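Long-range contact in unsaturated glucuronyl hydrolase (PDB 2ZZR), which hydrolyses unsaturated hyaluronate, chondroitin and heparin disaccharides, releasing the unsaturated uronic acid by cleaving (1->3) and (1->4) glycosidic bonds: residues L136-M147 with N178-T189. Sequence-based numbering, arbitrary orientation.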
loop_
_atom_site.group_PDB
_atom_site.type_symbol
_atom_site.label_atom_id
_atom_site.label_comp_id
_atom_site.label_asym_id
_atom_site.label_seq_id
_atom_site.Cartn_x
_atom_site.Cartn_y
_atom_site.Cartn_z
ATOM N N LEU A 136 11.946 -3.148 17.214
ATOM C CA LEU A 136 10.757 -2.979 18.038
ATOM C C LEU A 136 10.686 -1.575 18.642
ATOM O O LEU A 136 9.644 -0.928 18.597
ATOM C CB LEU A 136 10.695 -4.043 19.140
ATOM C CG LEU A 136 9.513 -3.983 20.113
ATOM C CD1 LEU A 136 8.173 -4.105 19.381
ATOM C CD2 LEU A 136 9.636 -5.059 21.193
ATOM N N GLU A 137 11.805 -1.116 19.201
ATOM C CA GLU A 137 11.890 0.206 19.813
ATOM C C GLU A 137 11.487 1.299 18.821
ATOM O O GLU A 137 10.677 2.168 19.142
ATOM C CB GLU A 137 13.314 0.452 20.318
ATOM C CG GLU A 137 13.514 1.791 21.010
ATOM C CD GLU A 137 14.973 2.070 21.334
ATOM O OE1 GLU A 137 15.293 3.239 21.629
ATOM O OE2 GLU A 137 15.799 1.132 21.279
ATOM N N ALA A 138 12.050 1.237 17.618
ATOM C CA ALA A 138 11.744 2.211 16.567
ATOM C C ALA A 138 10.264 2.167 16.194
ATOM O O ALA A 138 9.638 3.209 15.988
ATOM C CB ALA A 138 12.609 1.968 15.344
ATOM N N THR A 139 9.712 0.957 16.116
ATOM C CA THR A 139 8.294 0.772 15.780
ATOM C C THR A 139 7.366 1.436 16.806
ATOM O O THR A 139 6.446 2.178 16.435
ATOM C CB THR A 139 7.936 -0.732 15.626
ATOM O OG1 THR A 139 8.695 -1.308 14.554
ATOM C CG2 THR A 139 6.460 -0.896 15.326
ATOM N N ILE A 140 7.602 1.175 18.094
ATOM C CA ILE A 140 6.761 1.749 19.145
ATOM C C ILE A 140 6.871 3.274 19.164
ATOM O O ILE A 140 5.859 3.969 19.253
ATOM C CB ILE A 140 7.053 1.138 20.543
ATOM C CG1 ILE A 140 6.837 -0.383 20.518
ATOM C CG2 ILE A 140 6.183 1.797 21.623
ATOM C CD1 ILE A 140 5.447 -0.829 20.058
ATOM N N LYS A 141 8.094 3.784 19.045
ATOM C CA LYS A 141 8.310 5.233 18.988
ATOM C C LYS A 141 7.596 5.853 17.781
ATOM O O LYS A 141 6.986 6.917 17.901
ATOM C CB LYS A 141 9.806 5.563 18.994
ATOM C CG LYS A 141 10.463 5.357 20.358
ATOM C CD LYS A 141 11.972 5.517 20.275
ATOM C CE LYS A 141 12.601 5.459 21.667
ATOM N NZ LYS A 141 14.058 5.732 21.611
ATOM N N ALA A 142 7.650 5.166 16.636
ATOM C CA ALA A 142 6.915 5.580 15.432
ATOM C C ALA A 142 5.401 5.585 15.643
ATOM O O ALA A 142 4.716 6.499 15.184
ATOM C CB ALA A 142 7.284 4.695 14.244
ATOM N N ALA A 143 4.884 4.566 16.331
ATOM C CA ALA A 143 3.463 4.493 16.653
ATOM C C ALA A 143 3.046 5.700 17.500
ATOM O O ALA A 143 2.040 6.343 17.211
ATOM C CB ALA A 143 3.134 3.186 17.368
ATOM N N ASP A 144 3.839 6.017 18.523
ATOM C CA ASP A 144 3.574 7.189 19.362
ATOM C C ASP A 144 3.610 8.482 18.545
ATOM O O ASP A 144 2.790 9.384 18.753
ATOM C CB ASP A 144 4.568 7.263 20.523
ATOM C CG ASP A 144 4.353 6.163 21.542
ATOM O OD1 ASP A 144 3.223 5.640 21.623
ATOM O OD2 ASP A 144 5.322 5.819 22.258
ATOM N N LYS A 145 4.551 8.561 17.607
ATOM C CA LYS A 145 4.639 9.712 16.707
ATOM C C LYS A 145 3.359 9.851 15.878
ATOM O O LYS A 145 2.812 10.949 15.741
ATOM C CB LYS A 145 5.872 9.607 15.802
ATOM C CG LYS A 145 6.138 10.834 14.933
ATOM C CD LYS A 145 6.586 12.034 15.767
ATOM C CE LYS A 145 6.796 13.271 14.895
ATOM N NZ LYS A 145 5.499 13.885 14.506
ATOM N N LEU A 146 2.872 8.729 15.350
ATOM C CA LEU A 146 1.636 8.723 14.574
ATOM C C LEU A 146 0.420 9.145 15.411
ATOM O O LEU A 146 -0.439 9.892 14.939
ATOM C CB LEU A 146 1.406 7.346 13.939
ATOM C CG LEU A 146 0.202 7.220 12.999
ATOM C CD1 LEU A 146 0.280 8.226 11.850
ATOM C CD2 LEU A 146 0.073 5.794 12.486
ATOM N N MET A 147 0.365 8.667 16.653
ATOM C CA MET A 147 -0.724 8.994 17.580
ATOM C C MET A 147 -0.874 10.505 17.819
ATOM O O MET A 147 -1.977 10.978 18.104
ATOM C CB MET A 147 -0.522 8.264 18.917
ATOM C CG MET A 147 -0.717 6.744 18.830
ATOM S SD MET A 147 -2.449 6.275 18.659
ATOM C CE MET A 147 -2.974 6.381 20.369
ATOM N N ASN A 178 -1.480 2.949 7.229
ATOM C CA ASN A 178 -0.638 3.442 8.316
ATOM C C ASN A 178 -1.163 3.134 9.720
ATOM O O ASN A 178 -0.406 3.152 10.689
ATOM C CB ASN A 178 -0.366 4.934 8.117
ATOM C CG ASN A 178 0.571 5.186 6.952
ATOM O OD1 ASN A 178 1.787 5.143 7.108
ATOM N ND2 ASN A 178 0.009 5.423 5.771
ATOM N N ILE A 179 -2.450 2.811 9.827
ATOM C CA ILE A 179 -3.016 2.431 11.128
ATOM C C ILE A 179 -2.633 0.993 11.528
ATOM O O ILE A 179 -2.841 0.582 12.666
ATOM C CB ILE A 179 -4.561 2.630 11.206
ATOM C CG1 ILE A 179 -5.306 1.701 10.239
ATOM C CG2 ILE A 179 -4.922 4.103 10.963
ATOM C CD1 ILE A 179 -6.845 1.707 10.395
ATOM N N GLN A 180 -2.063 0.236 10.598
ATOM C CA GLN A 180 -1.620 -1.124 10.923
ATOM C C GLN A 180 -0.533 -1.064 11.996
ATOM O O GLN A 180 -0.485 -1.906 12.905
ATOM C CB GLN A 180 -1.154 -1.874 9.669
ATOM C CG GLN A 180 -2.190 -1.894 8.519
ATOM C CD GLN A 180 -3.626 -2.187 8.969
ATOM O OE1 GLN A 180 -4.563 -1.469 8.605
ATOM N NE2 GLN A 180 -3.802 -3.245 9.742
ATOM N N LEU A 181 0.299 -0.029 11.903
ATOM C CA LEU A 181 1.315 0.281 12.909
ATOM C C LEU A 181 0.698 0.399 14.299
ATOM O O LEU A 181 1.271 -0.067 15.289
ATOM C CB LEU A 181 2.031 1.588 12.525
ATOM C CG LEU A 181 3.001 2.250 13.509
ATOM C CD1 LEU A 181 4.159 1.305 13.828
ATOM C CD2 LEU A 181 3.507 3.556 12.923
ATOM N N LEU A 182 -0.483 1.014 14.367
ATOM C CA LEU A 182 -1.180 1.196 15.640
ATOM C C LEU A 182 -1.755 -0.107 16.190
ATOM O O LEU A 182 -1.707 -0.338 17.400
ATOM C CB LEU A 182 -2.263 2.269 15.526
ATOM C CG LEU A 182 -1.750 3.635 15.070
ATOM C CD1 LEU A 182 -2.902 4.620 15.016
ATOM C CD2 LEU A 182 -0.632 4.153 15.984
ATOM N N PHE A 183 -2.285 -0.962 15.311
ATOM C CA PHE A 183 -2.742 -2.289 15.735
ATOM C C PHE A 183 -1.575 -3.116 16.282
ATOM O O PHE A 183 -1.749 -3.860 17.249
ATOM C CB PHE A 183 -3.437 -3.046 14.600
ATOM C CG PHE A 183 -4.836 -2.548 14.285
ATOM C CD1 PHE A 183 -5.166 -2.152 12.992
ATOM C CD2 PHE A 183 -5.825 -2.503 15.272
ATOM C CE1 PHE A 183 -6.457 -1.708 12.682
ATOM C CE2 PHE A 183 -7.118 -2.059 14.976
ATOM C CZ PHE A 183 -7.434 -1.660 13.675
ATOM N N PHE A 184 -0.400 -2.981 15.666
ATOM C CA PHE A 184 0.809 -3.658 16.153
ATOM C C PHE A 184 1.192 -3.149 17.545
ATOM O O PHE A 184 1.452 -3.943 18.458
ATOM C CB PHE A 184 1.981 -3.482 15.177
ATOM C CG PHE A 184 3.283 -4.048 15.688
ATOM C CD1 PHE A 184 3.571 -5.401 15.533
ATOM C CD2 PHE A 184 4.206 -3.234 16.339
ATOM C CE1 PHE A 184 4.769 -5.938 16.016
ATOM C CE2 PHE A 184 5.408 -3.762 16.825
ATOM C CZ PHE A 184 5.691 -5.112 16.653
ATOM N N ALA A 185 1.221 -1.827 17.706
ATOM C CA ALA A 185 1.549 -1.226 19.003
ATOM C C ALA A 185 0.582 -1.682 20.090
ATOM O O ALA A 185 0.998 -1.944 21.221
ATOM C CB ALA A 185 1.582 0.292 18.906
ATOM N N TYR A 186 -0.698 -1.803 19.743
ATOM C CA TYR A 186 -1.690 -2.333 20.676
ATOM C C TYR A 186 -1.334 -3.756 21.113
ATOM O O TYR A 186 -1.363 -4.072 22.306
ATOM C CB TYR A 186 -3.098 -2.312 20.074
ATOM C CG TYR A 186 -4.064 -3.174 20.854
ATOM C CD1 TYR A 186 -4.484 -2.803 22.135
ATOM C CD2 TYR A 186 -4.534 -4.374 20.325
ATOM C CE1 TYR A 186 -5.358 -3.605 22.862
ATOM C CE2 TYR A 186 -5.404 -5.182 21.043
ATOM C CZ TYR A 186 -5.812 -4.791 22.306
ATOM O OH TYR A 186 -6.681 -5.593 23.007
ATOM N N GLU A 187 -1.010 -4.607 20.141
ATOM C CA GLU A 187 -0.700 -6.014 20.417
ATOM C C GLU A 187 0.540 -6.169 21.298
ATOM O O GLU A 187 0.591 -7.053 22.158
ATOM C CB GLU A 187 -0.537 -6.794 19.113
ATOM C CG GLU A 187 -1.854 -6.966 18.358
ATOM C CD GLU A 187 -1.683 -7.537 16.963
ATOM O OE1 GLU A 187 -0.535 -7.662 16.491
ATOM O OE2 GLU A 187 -2.713 -7.867 16.338
ATOM N N GLN A 188 1.524 -5.296 21.092
ATOM C CA GLN A 188 2.794 -5.367 21.825
ATOM C C GLN A 188 2.719 -4.808 23.245
ATOM O O GLN A 188 3.386 -5.316 24.154
ATOM C CB GLN A 188 3.903 -4.647 21.045
ATOM C CG GLN A 188 4.240 -5.291 19.709
ATOM C CD GLN A 188 4.684 -6.742 19.842
ATOM O OE1 GLN A 188 5.544 -7.065 20.663
ATOM N NE2 GLN A 188 4.099 -7.622 19.030
ATOM N N THR A 189 1.915 -3.767 23.431
ATOM C CA THR A 189 1.893 -3.020 24.691
ATOM C C THR A 189 0.662 -3.298 25.550
ATOM O O THR A 189 0.698 -3.117 26.769
ATOM C CB THR A 189 1.968 -1.493 24.450
ATOM O OG1 THR A 189 0.795 -1.065 23.748
ATOM C CG2 THR A 189 3.217 -1.118 23.659
#
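The F184 ring meets L136 at its edge, where L136 CD1 lies near the ring plane, 3.8 Å from F184 CE2. T139 CG2 comes in obliquely, 3.4 Å from F184 CE2, and the two side chains cross at about a right angle. One face of the ring carries Q188 CG of its own helix, offset toward the rim. T139 has CG2 anti to the backbone N, which puts the methyl against F184 and L181. T139 OG1 hydrogen-bonds A135 O and T124 OG1.

Midway along, A143 CB and A185 CB touch at 3.6 Å. Knobs-into-holes packing is seen in both directions. I140 sits among F184, A185, Q188 and T189, with CD1 at the tip, 4.1 Å from A185 CA. L181 sits among T139, A142, A143 and L146. Its anti torsion (chi1 171°) sends the branch into this hole, with CD1 3.5 Å from T139 CG2 and CD2 over the A143 backbone.

The two helices belong to the (alpha/alpha)6 barrel of glycoside hydrolase family 88. The axes of the two segments come within 9.3 Å and cross at -120°. Helix 115-130 packs beside T139, A142, F184 and Q188, and helix 192-209 against M147, L182 and T189.

Farther along, L146 CD2 packs on L182 CG and also meets the backbone O of N178. M147 lies across L182, with CG 3.8 Å from L182 CD2 and SD close to both L182 methyls. N178 OD1 takes a hydrogen bond from F117 N, and ND2 gives one to D174 O. The N178 side chain lies about 3 Å from that of D114, the probable nucleophile.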